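PDB 2CSU: 457aa long hypothetical protein from Pyrococcus horikoshii, which is of unknown function but joins a Rossmann-type CoA-binding domain to two further domains related to those of the succinyl-CoA ligase family. Local coordinates for residues 26-31 with 48-53; 188-193 with 217-222; 322-327 with 366-371; 389-394 with 420-425. All coordinates share one frame; numbering follows the deposited sequence.

Interaction 1 (26-31 with 48-53)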
loop_
_atom_site.group_PDB
_atom_site.type_symbol
_atom_site.label_atom_id
_atom_site.label_comp_id
_atom_site.label_asym_id
_atom_site.label_seq_id
_atom_site.Cartn_x
_atom_site.Cartn_y
_atom_site.Cartn_z
ATOM N N GLU A 26 -26.848 2.638 12.786
ATOM C CA GLU A 26 -25.898 1.808 12.051
ATOM C C GLU A 26 -25.691 0.440 12.692
ATOM O O GLU A 26 -25.481 -0.560 12.004
ATOM C CB GLU A 26 -24.538 2.509 11.956
ATOM C CG GLU A 26 -24.496 3.806 11.165
ATOM C CD GLU A 26 -24.946 3.646 9.722
ATOM O OE1 GLU A 26 -24.679 2.578 9.118
ATOM O OE2 GLU A 26 -25.553 4.604 9.186
ATOM N N VAL A 27 -25.723 0.395 14.017
ATOM C CA VAL A 27 -25.517 -0.860 14.708
ATOM C C VAL A 27 -26.656 -1.835 14.402
ATOM O O VAL A 27 -26.416 -3.006 14.076
ATOM C CB VAL A 27 -25.427 -0.645 16.237
ATOM C CG1 VAL A 27 -25.350 -1.975 16.937
ATOM C CG2 VAL A 27 -24.216 0.223 16.580
ATOM N N PHE A 28 -27.896 -1.364 14.519
ATOM C CA PHE A 28 -28.980 -2.289 14.227
ATOM C C PHE A 28 -28.998 -2.660 12.744
ATOM O O PHE A 28 -29.287 -3.783 12.350
ATOM C CB PHE A 28 -30.295 -1.611 14.617
ATOM C CG PHE A 28 -31.414 -2.611 14.588
ATOM C CD1 PHE A 28 -31.405 -3.676 15.479
ATOM C CD2 PHE A 28 -32.452 -2.459 13.685
ATOM C CE1 PHE A 28 -32.449 -4.592 15.466
ATOM C CE2 PHE A 28 -33.496 -3.381 13.681
ATOM C CZ PHE A 28 -33.500 -4.447 14.570
ATOM N N LYS A 29 -28.708 -1.646 11.908
ATOM C CA LYS A 29 -28.643 -1.889 10.474
ATOM C C LYS A 29 -27.658 -3.012 10.150
ATOM O O LYS A 29 -27.930 -3.923 9.378
ATOM C CB LYS A 29 -28.191 -0.597 9.794
ATOM C CG LYS A 29 -27.477 -0.863 8.467
ATOM C CD LYS A 29 -27.843 0.163 7.394
ATOM C CE LYS A 29 -26.719 1.175 7.141
ATOM N NZ LYS A 29 -27.235 2.535 7.297
ATOM N N ASN A 30 -26.460 -2.898 10.745
ATOM C CA ASN A 30 -25.447 -3.917 10.509
ATOM C C ASN A 30 -25.882 -5.276 11.058
ATOM O O ASN A 30 -25.559 -6.324 10.515
ATOM C CB ASN A 30 -24.152 -3.469 11.185
ATOM C CG ASN A 30 -23.547 -2.333 10.401
ATOM O OD1 ASN A 30 -23.506 -2.341 9.175
ATOM N ND2 ASN A 30 -23.051 -1.333 11.146
ATOM N N LEU A 31 -26.587 -5.312 12.185
ATOM C CA LEU A 31 -26.971 -6.591 12.766
ATOM C C LEU A 31 -28.140 -7.263 12.053
ATOM O O LEU A 31 -28.528 -8.380 12.412
ATOM C CB LEU A 31 -27.290 -6.423 14.260
ATOM C CG LEU A 31 -26.035 -6.115 15.092
ATOM C CD1 LEU A 31 -26.389 -5.920 16.557
ATOM C CD2 LEU A 31 -25.042 -7.261 14.926
ATOM N N GLU A 48 -41.298 0.310 16.492
ATOM C CA GLU A 48 -40.546 -0.460 15.525
ATOM C C GLU A 48 -39.324 0.329 15.097
ATOM O O GLU A 48 -39.314 1.560 15.132
ATOM C CB GLU A 48 -41.456 -0.785 14.335
ATOM C CG GLU A 48 -40.806 -0.878 12.977
ATOM C CD GLU A 48 -40.663 0.469 12.298
ATOM O OE1 GLU A 48 -41.602 1.297 12.327
ATOM O OE2 GLU A 48 -39.592 0.695 11.723
ATOM N N VAL A 49 -38.284 -0.393 14.710
ATOM C CA VAL A 49 -37.058 0.234 14.273
ATOM C C VAL A 49 -36.610 -0.451 13.010
ATOM O O VAL A 49 -36.409 -1.668 12.986
ATOM C CB VAL A 49 -35.944 0.126 15.349
ATOM C CG1 VAL A 49 -34.630 0.654 14.794
ATOM C CG2 VAL A 49 -36.337 0.933 16.571
ATOM N N GLN A 50 -36.463 0.337 11.954
ATOM C CA GLN A 50 -36.042 -0.196 10.677
ATOM C C GLN A 50 -36.901 -1.392 10.266
ATOM O O GLN A 50 -36.412 -2.374 9.706
ATOM C CB GLN A 50 -34.547 -0.560 10.747
ATOM C CG GLN A 50 -33.662 0.690 10.715
ATOM C CD GLN A 50 -32.192 0.406 10.975
ATOM O OE1 GLN A 50 -31.562 -0.376 10.260
ATOM N NE2 GLN A 50 -31.633 1.056 11.996
ATOM N N GLY A 51 -38.193 -1.296 10.568
ATOM C CA GLY A 51 -39.136 -2.341 10.203
ATOM C C GLY A 51 -39.265 -3.501 11.163
ATOM O O GLY A 51 -40.069 -4.405 10.925
ATOM N N VAL A 52 -38.482 -3.487 12.239
ATOM C CA VAL A 52 -38.527 -4.559 13.219
ATOM C C VAL A 52 -39.167 -4.125 14.538
ATOM O O VAL A 52 -38.908 -3.031 15.059
ATOM C CB VAL A 52 -37.108 -5.125 13.507
ATOM C CG1 VAL A 52 -37.188 -6.249 14.532
ATOM C CG2 VAL A 52 -36.483 -5.654 12.214
ATOM N N LYS A 53 -40.019 -5.001 15.059
ATOM C CA LYS A 53 -40.713 -4.785 16.339
ATOM C C LYS A 53 -39.686 -4.444 17.390
ATOM O O LYS A 53 -38.740 -5.181 17.634
ATOM C CB LYS A 53 -41.512 -6.046 16.807
ATOM C CG LYS A 53 -42.563 -5.774 17.933
ATOM C CD LYS A 53 -42.701 -6.874 19.035
ATOM C CE LYS A 53 -43.829 -6.588 20.081
ATOM N NZ LYS A 53 -44.835 -7.675 20.077
#
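F28 reaches from helix 23-31 of the Rossmann-type CoA-binding domain to a tight hairpin, the type I' turn V49-V52, whose strands are tied by V52 N to V49 O at 2.9 Å and by V49 N to V52 O. Its CB points to the hairpin, and CG lies anti to the backbone N (chi1 -169°). Three hairpin residues meet one flank of the ring. The amide carbon of Q50 lies at the edge, in the ring plane, with F28 CD2 4.0 Å from Q50 CD; the amide itself is turned 84° to the ring. Farther round, F28 CZ touches V52 CB at 3.8 Å, again near the plane, while V49 O approaches F28 CE2 obliquely at 3.5 Å and V49 CG1 packs on CD2. V39 and P41 of strand 38-42, and V13 of strand 10-14, also touch F28, so it is packed between the hairpin and the parallel sheet. One residue on, K29 offers its backbone side: Q50 OE1 sits 3.3 Å from K29 CA and close to CB, a van der Waals contact without a hydrogen bond. The K29 amine turns back to its own helix, where it forms a salt bridge with E26, its bonds weak. The other end of the Q50 amide is well held, NE2 donating to S17 O and Y25 O, so the side chain also ties the turn to the start of the helix. At the turn's far corner, G51 N donates to E48 OE2 at 2.7 Å, on the carboxylate's anti side and 27° out of its plane.

Interaction 2 (188-193 with 217-222)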
loop_
_atom_site.group_PDB
_atom_site.type_symbol
_atom_site.label_atom_id
_atom_site.label_comp_id
_atom_site.label_asym_id
_atom_site.label_seq_id
_atom_site.Cartn_x
_atom_site.Cartn_y
_atom_site.Cartn_z
ATOM N N VAL A 188 -13.159 -6.462 30.013
ATOM C CA VAL A 188 -12.444 -7.407 29.166
ATOM C C VAL A 188 -11.233 -6.740 28.508
ATOM O O VAL A 188 -11.318 -5.660 27.941
ATOM C CB VAL A 188 -13.416 -7.902 28.094
ATOM C CG1 VAL A 188 -12.698 -8.860 27.144
ATOM C CG2 VAL A 188 -14.593 -8.616 28.739
ATOM N N ASP A 189 -10.065 -7.400 28.634
ATOM C CA ASP A 189 -8.854 -6.810 28.062
ATOM C C ASP A 189 -8.161 -7.748 27.072
ATOM O O ASP A 189 -8.676 -8.794 26.701
ATOM C CB ASP A 189 -7.900 -6.444 29.203
ATOM C CG ASP A 189 -7.612 -7.675 30.053
ATOM O OD1 ASP A 189 -7.719 -8.780 29.523
ATOM O OD2 ASP A 189 -7.279 -7.518 31.224
ATOM N N PHE A 190 -6.976 -7.310 26.649
ATOM C CA PHE A 190 -6.165 -8.076 25.710
ATOM C C PHE A 190 -5.963 -9.505 26.212
ATOM O O PHE A 190 -6.217 -10.477 25.484
ATOM C CB PHE A 190 -4.777 -7.445 25.535
ATOM C CG PHE A 190 -4.777 -6.155 24.772
ATOM C CD1 PHE A 190 -5.243 -6.107 23.463
ATOM C CD2 PHE A 190 -4.283 -4.991 25.356
ATOM C CE1 PHE A 190 -5.218 -4.915 22.740
ATOM C CE2 PHE A 190 -4.253 -3.799 24.651
ATOM C CZ PHE A 190 -4.723 -3.756 23.338
ATOM N N ALA A 191 -5.502 -9.623 27.456
ATOM C CA ALA A 191 -5.220 -10.927 28.057
ATOM C C ALA A 191 -6.395 -11.896 28.007
ATOM O O ALA A 191 -6.253 -13.037 27.575
ATOM C CB ALA A 191 -4.781 -10.746 29.495
ATOM N N GLU A 192 -7.552 -11.445 28.476
ATOM C CA GLU A 192 -8.722 -12.294 28.482
ATOM C C GLU A 192 -9.107 -12.655 27.057
ATOM O O GLU A 192 -9.552 -13.770 26.798
ATOM C CB GLU A 192 -9.878 -11.597 29.196
ATOM C CG GLU A 192 -9.828 -11.746 30.723
ATOM C CD GLU A 192 -10.331 -10.509 31.455
ATOM O OE1 GLU A 192 -11.447 -10.040 31.143
ATOM O OE2 GLU A 192 -9.609 -10.002 32.345
ATOM N N LEU A 193 -8.927 -11.717 26.136
ATOM C CA LEU A 193 -9.261 -11.978 24.749
ATOM C C LEU A 193 -8.284 -12.980 24.135
ATOM O O LEU A 193 -8.697 -13.874 23.405
ATOM C CB LEU A 193 -9.278 -10.683 23.958
ATOM C CG LEU A 193 -10.528 -9.829 24.180
ATOM C CD1 LEU A 193 -10.382 -8.539 23.389
ATOM C CD2 LEU A 193 -11.788 -10.590 23.740
ATOM N N LYS A 217 1.883 -7.777 33.579
ATOM C CA LYS A 217 2.277 -9.088 34.085
ATOM C C LYS A 217 1.385 -10.196 33.529
ATOM O O LYS A 217 1.878 -11.202 33.022
ATOM C CB LYS A 217 2.205 -9.094 35.614
ATOM C CG LYS A 217 2.442 -10.450 36.272
ATOM C CD LYS A 217 3.874 -10.948 36.091
ATOM C CE LYS A 217 4.003 -12.427 36.401
ATOM N NZ LYS A 217 3.713 -13.236 35.187
ATOM N N LYS A 218 0.071 -10.009 33.646
ATOM C CA LYS A 218 -0.901 -10.989 33.165
ATOM C C LYS A 218 -0.808 -11.138 31.641
ATOM O O LYS A 218 -0.871 -12.245 31.103
ATOM C CB LYS A 218 -2.313 -10.551 33.562
ATOM C CG LYS A 218 -3.410 -11.496 33.113
ATOM C CD LYS A 218 -4.792 -10.928 33.436
ATOM C CE LYS A 218 -5.915 -11.875 32.995
ATOM N NZ LYS A 218 -7.263 -11.283 33.240
ATOM N N PHE A 219 -0.645 -10.008 30.962
ATOM C CA PHE A 219 -0.534 -9.978 29.511
ATOM C C PHE A 219 0.626 -10.843 29.021
ATOM O O PHE A 219 0.452 -11.732 28.176
ATOM C CB PHE A 219 -0.332 -8.530 29.044
ATOM C CG PHE A 219 -0.287 -8.369 27.547
ATOM C CD1 PHE A 219 -1.380 -7.838 26.858
ATOM C CD2 PHE A 219 0.850 -8.739 26.823
ATOM C CE1 PHE A 219 -1.338 -7.675 25.465
ATOM C CE2 PHE A 219 0.900 -8.581 25.423
ATOM C CZ PHE A 219 -0.201 -8.046 24.749
HETATM N N MSE A 220 1.815 -10.587 29.556
HETATM C CA MSE A 220 2.991 -11.336 29.141
HETATM C C MSE A 220 2.901 -12.841 29.397
HETATM O O MSE A 220 3.285 -13.641 28.542
HETATM C CB MSE A 220 4.248 -10.761 29.805
HETATM C CG MSE A 220 4.755 -9.471 29.154
HETATM SE SE MSE A 220 4.193 -9.253 27.436
HETATM C CE MSE A 220 4.419 -7.541 27.228
ATOM N N GLU A 221 2.384 -13.233 30.555
ATOM C CA GLU A 221 2.281 -14.651 30.865
ATOM C C GLU A 221 1.218 -15.337 30.012
ATOM O O GLU A 221 1.356 -16.504 29.669
ATOM C CB GLU A 221 1.994 -14.861 32.354
ATOM C CG GLU A 221 2.105 -16.322 32.789
ATOM C CD GLU A 221 3.455 -16.956 32.428
ATOM O OE1 GLU A 221 4.509 -16.468 32.908
ATOM O OE2 GLU A 221 3.459 -17.950 31.661
ATOM N N VAL A 222 0.155 -14.614 29.674
ATOM C CA VAL A 222 -0.888 -15.177 28.819
ATOM C C VAL A 222 -0.299 -15.297 27.408
ATOM O O VAL A 222 -0.451 -16.311 26.740
ATOM C CB VAL A 222 -2.149 -14.269 28.791
ATOM C CG1 VAL A 222 -2.935 -14.499 27.515
ATOM C CG2 VAL A 222 -3.038 -14.572 30.005
#
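K218 stretches from helix 216-229 to the start of helix 190-197, both in the flavodoxin-like domain of the succinyl-CoA ligase type, and its amine makes a salt bridge with E192, NZ to OE2 at 2.8 Å. The lysine chain is extended throughout, and its aliphatic part passes A191, with CE 3.8 Å from A191 CB. The other carboxylate oxygen of E192, OE1, is taken by R123 in a second salt bridge, so the group bridges two cations. D189 is the N-cap of helix 190-197: its OD1 accepts from E192 N at 2.9 Å with a nearly straight N-H...O angle of 179°. Its OD2 lies 4.3 Å from K218 NZ, too far for a salt bridge, though it may add to the negative potential around the amine. K218 N is satisfied at its own helix start by N215 OD1. Beneath these charges, F190 CB meets the edge of the F219 ring at CE1, 3.4 Å away, and the ring planes stand 84° apart. V222 CG1 rests 3.6 Å from A191 O. F190 and F219 also pack on L208 and I210 of strand 205-210. Two carboxylates beside one amine probably favour its charged form; polar pairing thus holds the partly exposed side, apolar packing the sheet side.

Interaction 3 (322-327 with 366-371)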
loop_
_atom_site.group_PDB
_atom_site.type_symbol
_atom_site.label_atom_id
_atom_site.label_comp_id
_atom_site.label_asym_id
_atom_site.label_seq_id
_atom_site.Cartn_x
_atom_site.Cartn_y
_atom_site.Cartn_z
ATOM N N THR A 322 20.362 -23.134 -0.875
ATOM C CA THR A 322 21.295 -23.548 -1.919
ATOM C C THR A 322 20.621 -24.750 -2.552
ATOM O O THR A 322 20.358 -25.742 -1.872
ATOM C CB THR A 322 22.668 -23.985 -1.355
ATOM O OG1 THR A 322 23.264 -22.901 -0.633
ATOM C CG2 THR A 322 23.597 -24.391 -2.497
ATOM N N LEU A 323 20.322 -24.649 -3.843
ATOM C CA LEU A 323 19.641 -25.720 -4.559
ATOM C C LEU A 323 20.547 -26.894 -4.918
ATOM O O LEU A 323 21.770 -26.766 -4.899
ATOM C CB LEU A 323 19.015 -25.158 -5.839
ATOM C CG LEU A 323 18.165 -23.890 -5.680
ATOM C CD1 LEU A 323 17.575 -23.501 -7.021
ATOM C CD2 LEU A 323 17.067 -24.126 -4.645
ATOM N N GLU A 324 19.942 -28.038 -5.231
ATOM C CA GLU A 324 20.709 -29.218 -5.633
ATOM C C GLU A 324 20.997 -29.105 -7.125
ATOM O O GLU A 324 20.235 -28.466 -7.855
ATOM C CB GLU A 324 19.932 -30.508 -5.343
ATOM C CG GLU A 324 19.916 -30.889 -3.870
ATOM C CD GLU A 324 19.579 -32.351 -3.629
ATOM O OE1 GLU A 324 18.539 -32.815 -4.139
ATOM O OE2 GLU A 324 20.352 -33.032 -2.919
ATOM N N GLU A 325 22.094 -29.705 -7.581
ATOM C CA GLU A 325 22.380 -29.645 -9.010
ATOM C C GLU A 325 21.244 -30.251 -9.838
ATOM O O GLU A 325 20.859 -29.747 -10.885
ATOM C CB GLU A 325 23.678 -30.412 -9.268
ATOM C CG GLU A 325 24.786 -29.514 -9.824
ATOM C CD GLU A 325 24.418 -29.075 -11.222
ATOM O OE1 GLU A 325 23.634 -28.148 -11.358
ATOM O OE2 GLU A 325 24.922 -29.672 -12.173
ATOM N N LYS A 326 20.733 -31.396 -9.352
ATOM C CA LYS A 326 19.644 -32.059 -10.062
ATOM C C LYS A 326 18.504 -31.087 -10.375
ATOM O O LYS A 326 17.952 -31.056 -11.467
ATOM C CB LYS A 326 19.128 -33.199 -9.185
ATOM C CG LYS A 326 20.207 -34.244 -8.893
ATOM C CD LYS A 326 19.925 -35.028 -7.609
ATOM C CE LYS A 326 21.181 -35.226 -6.755
ATOM N NZ LYS A 326 20.853 -35.022 -5.346
ATOM N N THR A 327 18.129 -30.303 -9.348
ATOM C CA THR A 327 17.055 -29.337 -9.538
ATOM C C THR A 327 17.482 -28.201 -10.470
ATOM O O THR A 327 16.772 -27.818 -11.391
ATOM C CB THR A 327 16.672 -28.774 -8.169
ATOM O OG1 THR A 327 16.240 -29.846 -7.328
ATOM C CG2 THR A 327 15.525 -27.771 -8.316
ATOM N N ASP A 366 12.977 -29.600 -3.697
ATOM C CA ASP A 366 14.376 -29.539 -3.309
ATOM C C ASP A 366 14.418 -29.617 -1.791
ATOM O O ASP A 366 13.757 -28.847 -1.095
ATOM C CB ASP A 366 15.019 -28.241 -3.797
ATOM C CG ASP A 366 16.535 -28.288 -3.755
ATOM O OD1 ASP A 366 17.105 -28.176 -2.653
ATOM O OD2 ASP A 366 17.159 -28.444 -4.828
ATOM N N PRO A 367 15.196 -30.565 -1.255
ATOM C CA PRO A 367 15.328 -30.760 0.190
ATOM C C PRO A 367 15.923 -29.584 0.958
ATOM O O PRO A 367 15.864 -29.561 2.183
ATOM C CB PRO A 367 16.206 -32.005 0.285
ATOM C CG PRO A 367 17.096 -31.859 -0.930
ATOM C CD PRO A 367 16.093 -31.474 -1.993
ATOM N N ASN A 368 16.493 -28.612 0.255
ATOM C CA ASN A 368 17.095 -27.466 0.935
ATOM C C ASN A 368 16.199 -26.240 0.998
ATOM O O ASN A 368 16.585 -25.214 1.555
ATOM C CB ASN A 368 18.423 -27.085 0.275
ATOM C CG ASN A 368 19.497 -28.132 0.486
ATOM O OD1 ASN A 368 19.668 -28.648 1.586
ATOM N ND2 ASN A 368 20.236 -28.443 -0.573
ATOM N N VAL A 369 15.011 -26.343 0.415
ATOM C CA VAL A 369 14.064 -25.236 0.420
ATOM C C VAL A 369 13.075 -25.427 1.565
ATOM O O VAL A 369 12.430 -26.473 1.674
ATOM C CB VAL A 369 13.289 -25.156 -0.917
ATOM C CG1 VAL A 369 12.267 -24.025 -0.867
ATOM C CG2 VAL A 369 14.269 -24.925 -2.068
ATOM N N ASP A 370 12.970 -24.421 2.428
ATOM C CA ASP A 370 12.053 -24.478 3.562
ATOM C C ASP A 370 10.811 -23.641 3.278
ATOM O O ASP A 370 9.745 -23.875 3.847
ATOM C CB ASP A 370 12.746 -23.952 4.814
ATOM C CG ASP A 370 13.919 -24.815 5.225
ATOM O OD1 ASP A 370 14.898 -24.272 5.784
ATOM O OD2 ASP A 370 13.845 -26.041 4.983
HETATM N N MSE A 371 10.968 -22.667 2.391
HETATM C CA MSE A 371 9.879 -21.777 2.040
HETATM C C MSE A 371 10.017 -21.329 0.585
HETATM O O MSE A 371 11.121 -21.169 0.087
HETATM C CB MSE A 371 9.898 -20.568 2.982
HETATM C CG MSE A 371 8.630 -19.728 2.975
HETATM SE SE MSE A 371 8.565 -18.631 4.408
HETATM C CE MSE A 371 9.216 -17.317 3.759
#
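An Asx turn at D366, set in the type I turn D366-V369, receives the first turn of helix 325-334 through E324 and T327. Within its own segment D366 OD1 accepts from N368 N at 3.0 Å. The other oxygen, OD2, looks across: it takes E324 N at 2.8 Å on its syn lone pair, with an angle of 168°, and T327 OG1 at 3.0 Å on the anti side, 22° out of the carboxylate plane. The D366 CB points to segment 322-327, and CG lies anti to the backbone N (chi1 -164°). Two bonds on a buried oxygen, beside a helix N-terminus, would probably help to stabilise its negative charge, against the nearby E324 carboxylate. N368 ND2 to T322 O is a weak, strongly bent bond. The E324 side chain crosses P367 at about a right angle, its OE1 3.5 Å from P367 CD, while OE2 pairs weakly with K326 NZ. On the inner side L323 CD2 meets V369 CG2 at 3.9 Å. The turn follows helix 353-365 and leads into strand 371-377; L323 and T327 pack on L363 and L362 of that helix, while V369 rests on A297 of strand 295-300.

Interaction 4 (389-394 with 420-425)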
loop_
_atom_site.group_PDB
_atom_site.type_symbol
_atom_site.label_atom_id
_atom_site.label_comp_id
_atom_site.label_asym_id
_atom_site.label_seq_id
_atom_site.Cartn_x
_atom_site.Cartn_y
_atom_site.Cartn_z
ATOM N N HIS A 389 -0.131 -17.843 -14.370
ATOM C CA HIS A 389 1.030 -17.996 -13.508
ATOM C C HIS A 389 0.572 -18.396 -12.113
ATOM O O HIS A 389 1.131 -19.303 -11.508
ATOM C CB HIS A 389 1.824 -16.694 -13.523
ATOM C CG HIS A 389 1.929 -16.100 -14.892
ATOM N ND1 HIS A 389 0.930 -15.327 -15.443
ATOM C CD2 HIS A 389 2.863 -16.254 -15.862
ATOM C CE1 HIS A 389 1.244 -15.032 -16.692
ATOM N NE2 HIS A 389 2.411 -15.585 -16.972
ATOM N N ALA A 390 -0.459 -17.735 -11.605
ATOM C CA ALA A 390 -0.992 -18.098 -10.296
ATOM C C ALA A 390 -1.485 -19.549 -10.358
ATOM O O ALA A 390 -1.136 -20.370 -9.515
ATOM C CB ALA A 390 -2.124 -17.184 -9.928
ATOM N N GLU A 391 -2.294 -19.868 -11.363
ATOM C CA GLU A 391 -2.800 -21.231 -11.505
ATOM C C GLU A 391 -1.620 -22.175 -11.429
ATOM O O GLU A 391 -1.654 -23.168 -10.707
ATOM C CB GLU A 391 -3.525 -21.396 -12.844
ATOM C CG GLU A 391 -4.834 -20.621 -12.916
ATOM C CD GLU A 391 -5.308 -20.409 -14.336
ATOM O OE1 GLU A 391 -6.226 -19.582 -14.530
ATOM O OE2 GLU A 391 -4.764 -21.064 -15.254
ATOM N N GLY A 392 -0.564 -21.851 -12.169
ATOM C CA GLY A 392 0.628 -22.682 -12.145
ATOM C C GLY A 392 1.207 -22.852 -10.747
ATOM O O GLY A 392 1.740 -23.911 -10.423
ATOM N N ILE A 393 1.112 -21.820 -9.914
ATOM C CA ILE A 393 1.632 -21.895 -8.543
ATOM C C ILE A 393 0.764 -22.862 -7.746
ATOM O O ILE A 393 1.244 -23.781 -7.069
ATOM C CB ILE A 393 1.540 -20.526 -7.804
ATOM C CG1 ILE A 393 2.418 -19.473 -8.484
ATOM C CG2 ILE A 393 1.919 -20.712 -6.332
ATOM C CD1 ILE A 393 3.846 -19.800 -8.479
ATOM N N ILE A 394 -0.530 -22.589 -7.820
ATOM C CA ILE A 394 -1.553 -23.352 -7.137
ATOM C C ILE A 394 -1.484 -24.831 -7.494
ATOM O O ILE A 394 -1.442 -25.695 -6.618
ATOM C CB ILE A 394 -2.938 -22.773 -7.495
ATOM C CG1 ILE A 394 -3.059 -21.367 -6.893
ATOM C CG2 ILE A 394 -4.042 -23.711 -7.040
ATOM C CD1 ILE A 394 -4.369 -20.671 -7.160
ATOM N N LYS A 420 -4.416 -12.486 -7.657
ATOM C CA LYS A 420 -4.379 -12.454 -6.196
ATOM C C LYS A 420 -5.617 -13.133 -5.616
ATOM O O LYS A 420 -5.512 -14.026 -4.772
ATOM C CB LYS A 420 -4.310 -11.014 -5.666
ATOM C CG LYS A 420 -4.202 -10.965 -4.141
ATOM C CD LYS A 420 -4.165 -9.562 -3.579
ATOM C CE LYS A 420 -4.308 -9.594 -2.060
ATOM N NZ LYS A 420 -3.703 -8.401 -1.390
ATOM N N GLU A 421 -6.789 -12.698 -6.072
ATOM C CA GLU A 421 -8.048 -13.260 -5.595
ATOM C C GLU A 421 -7.992 -14.779 -5.659
ATOM O O GLU A 421 -8.367 -15.463 -4.704
ATOM C CB GLU A 421 -9.227 -12.721 -6.427
ATOM C CG GLU A 421 -9.672 -11.309 -6.017
ATOM C CD GLU A 421 -10.727 -10.689 -6.937
ATOM O OE1 GLU A 421 -11.108 -9.517 -6.698
ATOM O OE2 GLU A 421 -11.179 -11.361 -7.891
ATOM N N LEU A 422 -7.489 -15.302 -6.772
ATOM C CA LEU A 422 -7.379 -16.744 -6.966
ATOM C C LEU A 422 -6.381 -17.397 -6.013
ATOM O O LEU A 422 -6.610 -18.510 -5.537
ATOM C CB LEU A 422 -6.992 -17.046 -8.415
ATOM C CG LEU A 422 -6.834 -18.522 -8.804
ATOM C CD1 LEU A 422 -8.145 -19.291 -8.584
ATOM C CD2 LEU A 422 -6.418 -18.602 -10.263
ATOM N N LEU A 423 -5.260 -16.727 -5.756
ATOM C CA LEU A 423 -4.268 -17.269 -4.828
ATOM C C LEU A 423 -4.849 -17.228 -3.413
ATOM O O LEU A 423 -4.824 -18.229 -2.688
ATOM C CB LEU A 423 -2.975 -16.449 -4.881
ATOM C CG LEU A 423 -2.206 -16.509 -6.203
ATOM C CD1 LEU A 423 -1.287 -15.311 -6.343
ATOM C CD2 LEU A 423 -1.425 -17.811 -6.264
ATOM N N GLU A 424 -5.374 -16.068 -3.028
ATOM C CA GLU A 424 -5.959 -16.014 -1.693
ATOM C C GLU A 424 -7.078 -17.046 -1.515
ATOM O O GLU A 424 -7.329 -17.557 -0.431
ATOM C CB GLU A 424 -6.507 -14.605 -1.469
ATOM C CG GLU A 424 -5.418 -13.537 -1.584
ATOM C CD GLU A 424 -4.707 -13.399 -0.256
ATOM O OE1 GLU A 424 -5.223 -13.887 0.739
ATOM O OE2 GLU A 424 -3.637 -12.792 -0.228
ATOM N N LYS A 425 -7.787 -17.320 -2.626
ATOM C CA LYS A 425 -8.887 -18.276 -2.563
ATOM C C LYS A 425 -8.386 -19.702 -2.311
ATOM O O LYS A 425 -9.147 -20.626 -2.050
ATOM C CB LYS A 425 -9.648 -18.220 -3.889
ATOM C CG LYS A 425 -10.639 -19.376 -4.044
ATOM C CD LYS A 425 -10.965 -19.667 -5.512
ATOM C CE LYS A 425 -12.383 -19.232 -5.899
ATOM N NZ LYS A 425 -12.853 -20.036 -7.028
#
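A390 O is gripped by two backbone N-H groups of its own helix, I394 N at 2.9 Å and, weakly, I393 N, while the CB of the same residue packs across on L423. No hydrogen bond joins helix 388-400 to helix 417-424 here; the meeting is made by aliphatic side chains. L423 carries the inner half. Its CD2 reaches A390 CB at 3.8 Å and I394 CG1 at 4.0 Å, with I393 CB slightly farther off, so one methyl sits among three residues of the neighbouring helix. L422 works on the outer half, where its CG, anti to the backbone N (chi1 -180°), is the atom that I394 touches: I394 CD1 comes to 3.7 Å from L422 CG. The same methyl lies 3.5 Å from L422 O, an oxygen that also accepts from N426 ND2. E391 crosses L422 at about a right angle, with its CG 3.7 Å from L422 CD2; its carboxylate turns instead to T387, whose hydroxyl bonds to OE1. The short helical segments run nearly in the same direction, 13° apart, with axes 9.4 Å from each other. Both lean on strand 406-411: A390 and L423 share F410, and L423 adds A408. Two near-parallel helices side by side on one face of the sheet, over strand 406-411, in the chain order strand 371-377, helix, strand 406-411, helix, strand 430-431, are the mark of successive beta-alpha-beta crossovers in an open alpha/beta domain.

The four contacts follow one another along the chain and none touches another. Interactions 3 and 4 share the ligase-CoA domain, with centres about 23 Å apart, and both involve elements next to strand 371-377; interactions 1 and 2 lie in the two preceding domains. Interactions 2 and 4 each pair two helices beside a sheet, yet interaction 4 has no polar bond across the gap, whereas interaction 2 adds a salt bridge at its outer side. Interactions 1 and 3 dock a turn on a helix: an aromatic ring does it in the first, a carboxylate in the second. All four are partly buried; interactions 1, 2 and 4 put apolar groups next to the sheets, whereas interaction 3 buries a carboxylate.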